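Metallo-mystery pair system four-Cys motif protein (Methylosinus trichosporium OB3b, PDB 7L6G) binds copper at a site that depends on a kynurenine formed from tryptophan, and also holds a calcium ion. Local coordinates at residues H40-V46 and V73-K79. Numbering follows the deposited sequence.
With SO4 (sulfate ion), chain S.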
ATOM      1  N   HIS E  40      -9.502  -3.052   0.023  1.00 31.41           N
ATOM      2  CA  HIS E  40      -8.065  -3.170   0.233  1.00 32.57           C
ATOM      3  C   HIS E  40      -7.268  -2.490  -0.871  1.00 43.18           C
ATOM      4  O   HIS E  40      -6.278  -1.807  -0.586  1.00 42.81           O
ATOM      5  CB  HIS E  40      -7.652  -4.639   0.339  1.00 40.77           C
ATOM      6  CG  HIS E  40      -6.239  -4.828   0.792  1.00 57.12           C
ATOM      7  ND1 HIS E  40      -5.788  -4.393   2.020  1.00 61.14           N
ATOM      8  CD2 HIS E  40      -5.171  -5.387   0.176  1.00 54.92           C
ATOM      9  CE1 HIS E  40      -4.506  -4.684   2.144  1.00 61.70           C
ATOM     10  NE2 HIS E  40      -4.107  -5.289   1.040  1.00 63.30           N
ATOM     11  N   GLU E  41      -7.679  -2.659  -2.126  1.00 31.51           N
ATOM     12  CA  GLU E  41      -6.994  -2.015  -3.235  1.00 40.99           C
ATOM     13  C   GLU E  41      -7.939  -1.913  -4.422  1.00 34.87           C
ATOM     14  O   GLU E  41      -8.777  -2.790  -4.645  1.00 35.69           O
ATOM     15  CB  GLU E  41      -5.721  -2.770  -3.631  1.00 46.95           C
ATOM     16  CG  GLU E  41      -4.704  -1.921  -4.389  1.00 72.69           C
ATOM     17  CD  GLU E  41      -4.663  -0.475  -3.913  1.00 88.70           C
ATOM     18  OE1 GLU E  41      -3.897  -0.177  -2.972  1.00 86.35           O
ATOM     19  OE2 GLU E  41      -5.386   0.368  -4.490  1.00 88.61           O
ATOM     20  N   ALA E  42      -7.791  -0.823  -5.175  1.00 34.46           N
ATOM     21  CA  ALA E  42      -8.562  -0.604  -6.400  1.00 39.24           C
ATOM     22  C   ALA E  42      -7.666   0.188  -7.354  1.00 35.43           C
ATOM     23  O   ALA E  42      -7.621   1.419  -7.305  1.00 33.29           O
ATOM     24  CB  ALA E  42      -9.872   0.117  -6.124  1.00 32.78           C
ATOM     25  N   ARG E  43      -6.954  -0.537  -8.212  1.00 40.06           N
ATOM     26  CA  ARG E  43      -6.040   0.054  -9.179  1.00 39.56           C
ATOM     27  C   ARG E  43      -6.263  -0.579 -10.542  1.00 35.73           C
ATOM     28  O   ARG E  43      -6.544  -1.777 -10.640  1.00 41.36           O
ATOM     29  CB  ARG E  43      -4.579  -0.138  -8.764  1.00 35.98           C
ATOM     30  CG  ARG E  43      -4.149   0.688  -7.573  1.00 46.49           C
ATOM     31  CD  ARG E  43      -2.646   0.599  -7.365  1.00 41.79           C
ATOM     32  NE  ARG E  43      -2.235  -0.729  -6.923  1.00 33.00           N
ATOM     33  CZ  ARG E  43      -1.147  -0.969  -6.198  1.00 38.05           C
ATOM     34  NH1 ARG E  43      -0.357   0.033  -5.834  1.00 29.49           N
ATOM     35  NH2 ARG E  43      -0.848  -2.209  -5.835  1.00 40.96           N
ATOM     36  N   LEU E  44      -6.126   0.226 -11.592  1.00 35.35           N
ATOM     37  CA  LEU E  44      -6.227  -0.299 -12.943  1.00 42.40           C
ATOM     38  C   LEU E  44      -5.497   0.629 -13.900  1.00 41.30           C
ATOM     39  O   LEU E  44      -5.451   1.846 -13.699  1.00 33.80           O
ATOM     40  CB  LEU E  44      -7.685  -0.475 -13.383  1.00 42.41           C
ATOM     41  CG  LEU E  44      -8.527   0.787 -13.575  1.00 34.75           C
ATOM     42  CD1 LEU E  44      -9.541   0.585 -14.688  1.00 31.91           C
ATOM     43  CD2 LEU E  44      -9.221   1.166 -12.277  1.00 29.87           C
ATOM     44  N   TYR E  45      -4.917   0.034 -14.937  1.00 33.66           N
ATOM     45  CA  TYR E  45      -4.354   0.792 -16.041  1.00 35.97           C
ATOM     46  C   TYR E  45      -5.442   1.066 -17.068  1.00 36.08           C
ATOM     47  O   TYR E  45      -6.305   0.219 -17.317  1.00 33.29           O
ATOM     48  CB  TYR E  45      -3.194   0.037 -16.692  1.00 31.25           C
ATOM     49  CG  TYR E  45      -1.935   0.004 -15.853  1.00 39.36           C
ATOM     50  CD1 TYR E  45      -1.209   1.162 -15.611  1.00 35.30           C
ATOM     51  CD2 TYR E  45      -1.475  -1.186 -15.306  1.00 33.23           C
ATOM     52  CE1 TYR E  45      -0.060   1.136 -14.845  1.00 38.45           C
ATOM     53  CE2 TYR E  45      -0.327  -1.222 -14.539  1.00 32.17           C
ATOM     54  CZ  TYR E  45       0.377  -0.059 -14.312  1.00 42.36           C
ATOM     55  OH  TYR E  45       1.521  -0.091 -13.548  1.00 44.52           O
ATOM     56  N   VAL E  46      -5.408   2.262 -17.643  1.00 38.82           N
ATOM     57  CA  VAL E  46      -6.293   2.638 -18.737  1.00 34.15           C
ATOM     58  C   VAL E  46      -5.444   3.302 -19.809  1.00 32.00           C
ATOM     59  O   VAL E  46      -4.393   3.884 -19.520  1.00 37.84           O
ATOM     60  CB  VAL E  46      -7.435   3.569 -18.274  1.00 36.95           C
ATOM     61  CG1 VAL E  46      -8.510   2.770 -17.554  1.00 26.41           C
ATOM     62  CG2 VAL E  46      -6.893   4.670 -17.374  1.00 25.28           C
ATOM     63  N   VAL E  73      -0.812   5.766 -21.602  1.00 35.40           N
ATOM     64  CA  VAL E  73      -1.253   4.879 -20.531  1.00 40.24           C
ATOM     65  C   VAL E  73      -1.323   5.669 -19.231  1.00 41.57           C
ATOM     66  O   VAL E  73      -0.389   6.404 -18.891  1.00 38.48           O
ATOM     67  CB  VAL E  73      -0.315   3.668 -20.391  1.00 42.79           C
ATOM     68  CG1 VAL E  73      -0.732   2.800 -19.212  1.00 43.21           C
ATOM     69  CG2 VAL E  73      -0.302   2.864 -21.679  1.00 47.37           C
ATOM     70  N   ALA E  74      -2.429   5.510 -18.506  1.00 43.39           N
ATOM     71  CA  ALA E  74      -2.628   6.145 -17.212  1.00 44.05           C
ATOM     72  C   ALA E  74      -2.959   5.083 -16.174  1.00 39.74           C
ATOM     73  O   ALA E  74      -3.505   4.026 -16.497  1.00 36.71           O
ATOM     74  CB  ALA E  74      -3.747   7.194 -17.263  1.00 36.21           C
ATOM     75  N   LEU E  75      -2.623   5.376 -14.921  1.00 35.20           N
ATOM     76  CA  LEU E  75      -2.849   4.459 -13.811  1.00 39.78           C
ATOM     77  C   LEU E  75      -3.829   5.085 -12.832  1.00 38.42           C
ATOM     78  O   LEU E  75      -3.536   6.128 -12.235  1.00 36.53           O
ATOM     79  CB  LEU E  75      -1.538   4.115 -13.101  1.00 35.86           C
ATOM     80  CG  LEU E  75      -1.738   3.383 -11.774  1.00 38.61           C
ATOM     81  CD1 LEU E  75      -2.356   2.021 -12.028  1.00 41.49           C
ATOM     82  CD2 LEU E  75      -0.431   3.257 -11.008  1.00 29.52           C
ATOM     83  N   LEU E  76      -4.985   4.448 -12.663  1.00 37.07           N
ATOM     84  CA  LEU E  76      -5.982   4.896 -11.702  1.00 31.75           C
ATOM     85  C   LEU E  76      -5.808   4.151 -10.385  1.00 34.31           C
ATOM     86  O   LEU E  76      -5.589   2.937 -10.369  1.00 32.76           O
ATOM     87  CB  LEU E  76      -7.395   4.678 -12.248  1.00 29.53           C
ATOM     88  CG  LEU E  76      -7.752   5.428 -13.533  1.00 37.33           C
ATOM     89  CD1 LEU E  76      -9.016   4.859 -14.157  1.00 33.89           C
ATOM     90  CD2 LEU E  76      -7.907   6.918 -13.264  1.00 41.93           C
ATOM     91  N   ASP E  77      -5.903   4.890  -9.282  1.00 39.60           N
ATOM     92  CA  ASP E  77      -5.769   4.332  -7.939  1.00 32.54           C
ATOM     93  C   ASP E  77      -6.759   5.049  -7.036  1.00 40.86           C
ATOM     94  O   ASP E  77      -6.695   6.273  -6.893  1.00 33.28           O
ATOM     95  CB  ASP E  77      -4.337   4.489  -7.413  1.00 44.05           C
ATOM     96  CG  ASP E  77      -4.093   3.720  -6.120  1.00 56.65           C
ATOM     97  OD1 ASP E  77      -5.066   3.241  -5.500  1.00 52.05           O
ATOM     98  OD2 ASP E  77      -2.914   3.591  -5.727  1.00 48.96           O
ATOM     99  N   PHE E  78      -7.665   4.290  -6.423  1.00 40.20           N
ATOM    100  CA  PHE E  78      -8.752   4.861  -5.641  1.00 37.46           C
ATOM    101  C   PHE E  78      -8.509   4.803  -4.139  1.00 44.21           C
ATOM    102  O   PHE E  78      -9.390   5.199  -3.370  1.00 48.40           O
ATOM    103  CB  PHE E  78     -10.065   4.152  -5.985  1.00 34.66           C
ATOM    104  CG  PHE E  78     -10.461   4.294  -7.426  1.00 34.64           C
ATOM    105  CD1 PHE E  78     -11.085   5.446  -7.875  1.00 30.55           C
ATOM    106  CD2 PHE E  78     -10.197   3.282  -8.334  1.00 32.33           C
ATOM    107  CE1 PHE E  78     -11.448   5.584  -9.202  1.00 30.52           C
ATOM    108  CE2 PHE E  78     -10.557   3.413  -9.662  1.00 36.17           C
ATOM    109  CZ  PHE E  78     -11.183   4.567 -10.096  1.00 35.38           C
ATOM    110  N   LYS E  79      -7.348   4.330  -3.706  1.00 37.79           N
ATOM    111  CA  LYS E  79      -7.021   4.299  -2.291  1.00 36.96           C
ATOM    112  C   LYS E  79      -6.317   5.585  -1.877  1.00 40.59           C
ATOM    113  O   LYS E  79      -5.706   6.283  -2.690  1.00 36.65           O
ATOM    114  CB  LYS E  79      -6.137   3.094  -1.963  1.00 33.89           C
ATOM    115  CG  LYS E  79      -6.850   1.758  -2.063  1.00 42.09           C
ATOM    116  CD  LYS E  79      -7.956   1.638  -1.029  1.00 44.96           C
ATOM    117  CE  LYS E  79      -7.392   1.400   0.362  1.00 48.52           C
ATOM    118  NZ  LYS E  79      -8.470   1.143   1.354  1.00 53.90           N
TER
HETATM  119  S   SO4 S 413      -0.132  -6.071   1.060  1.00146.72           S
HETATM  120  O1  SO4 S 413      -0.192  -5.489  -0.278  1.00143.68           O
HETATM  121  O2  SO4 S 413       0.794  -7.200   1.058  1.00149.53           O
HETATM  122  O3  SO4 S 413      -1.460  -6.536   1.449  1.00147.42           O
HETATM  123  O4  SO4 S 413       0.327  -5.063   2.011  1.00148.10           O
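Leu75 lays its CD1 methyl over one face of the Tyr45 ring, 4.0 Å from the centroid and 22° off the ring normal, which meets the criteria for a CH-pi contact. The two residues form a non-hydrogen-bonded antiparallel pair with their CA atoms 4.5 Å apart. At the flanking hydrogen-bonded pairs the ladder is regular: Leu44 N to Leu76 O is 3.0 Å and Leu76 N to Leu44 O 2.8 Å, while Val46 N to Ala74 O is 2.8 Å and Ala74 N to Val46 O 2.7 Å. On the other face, Leu44 CD2 lies 3.7 Å from Phe78 CE2, and Val46 CG2 3.9 Å from Leu76 CD1, a continuous apolar layer. Phe78 N also donates to Ala42 O at 3.0 Å, and the chain turns a corner at Lys79, where Asp77 OD1 accepts from Lys79 N at 3.1 Å in an Asx turn, while Asp77 OD2 forms a salt bridge with Lys95. At the opposite edge of 40-46, His40 and Glu41 both face Glu161 in a classic beta bulge. Strand 35-52 thus runs between strands 73-78 and 158-163, and Phe12 and Leu14 of strand 5-16 pack against the layer containing Leu76 and Phe78.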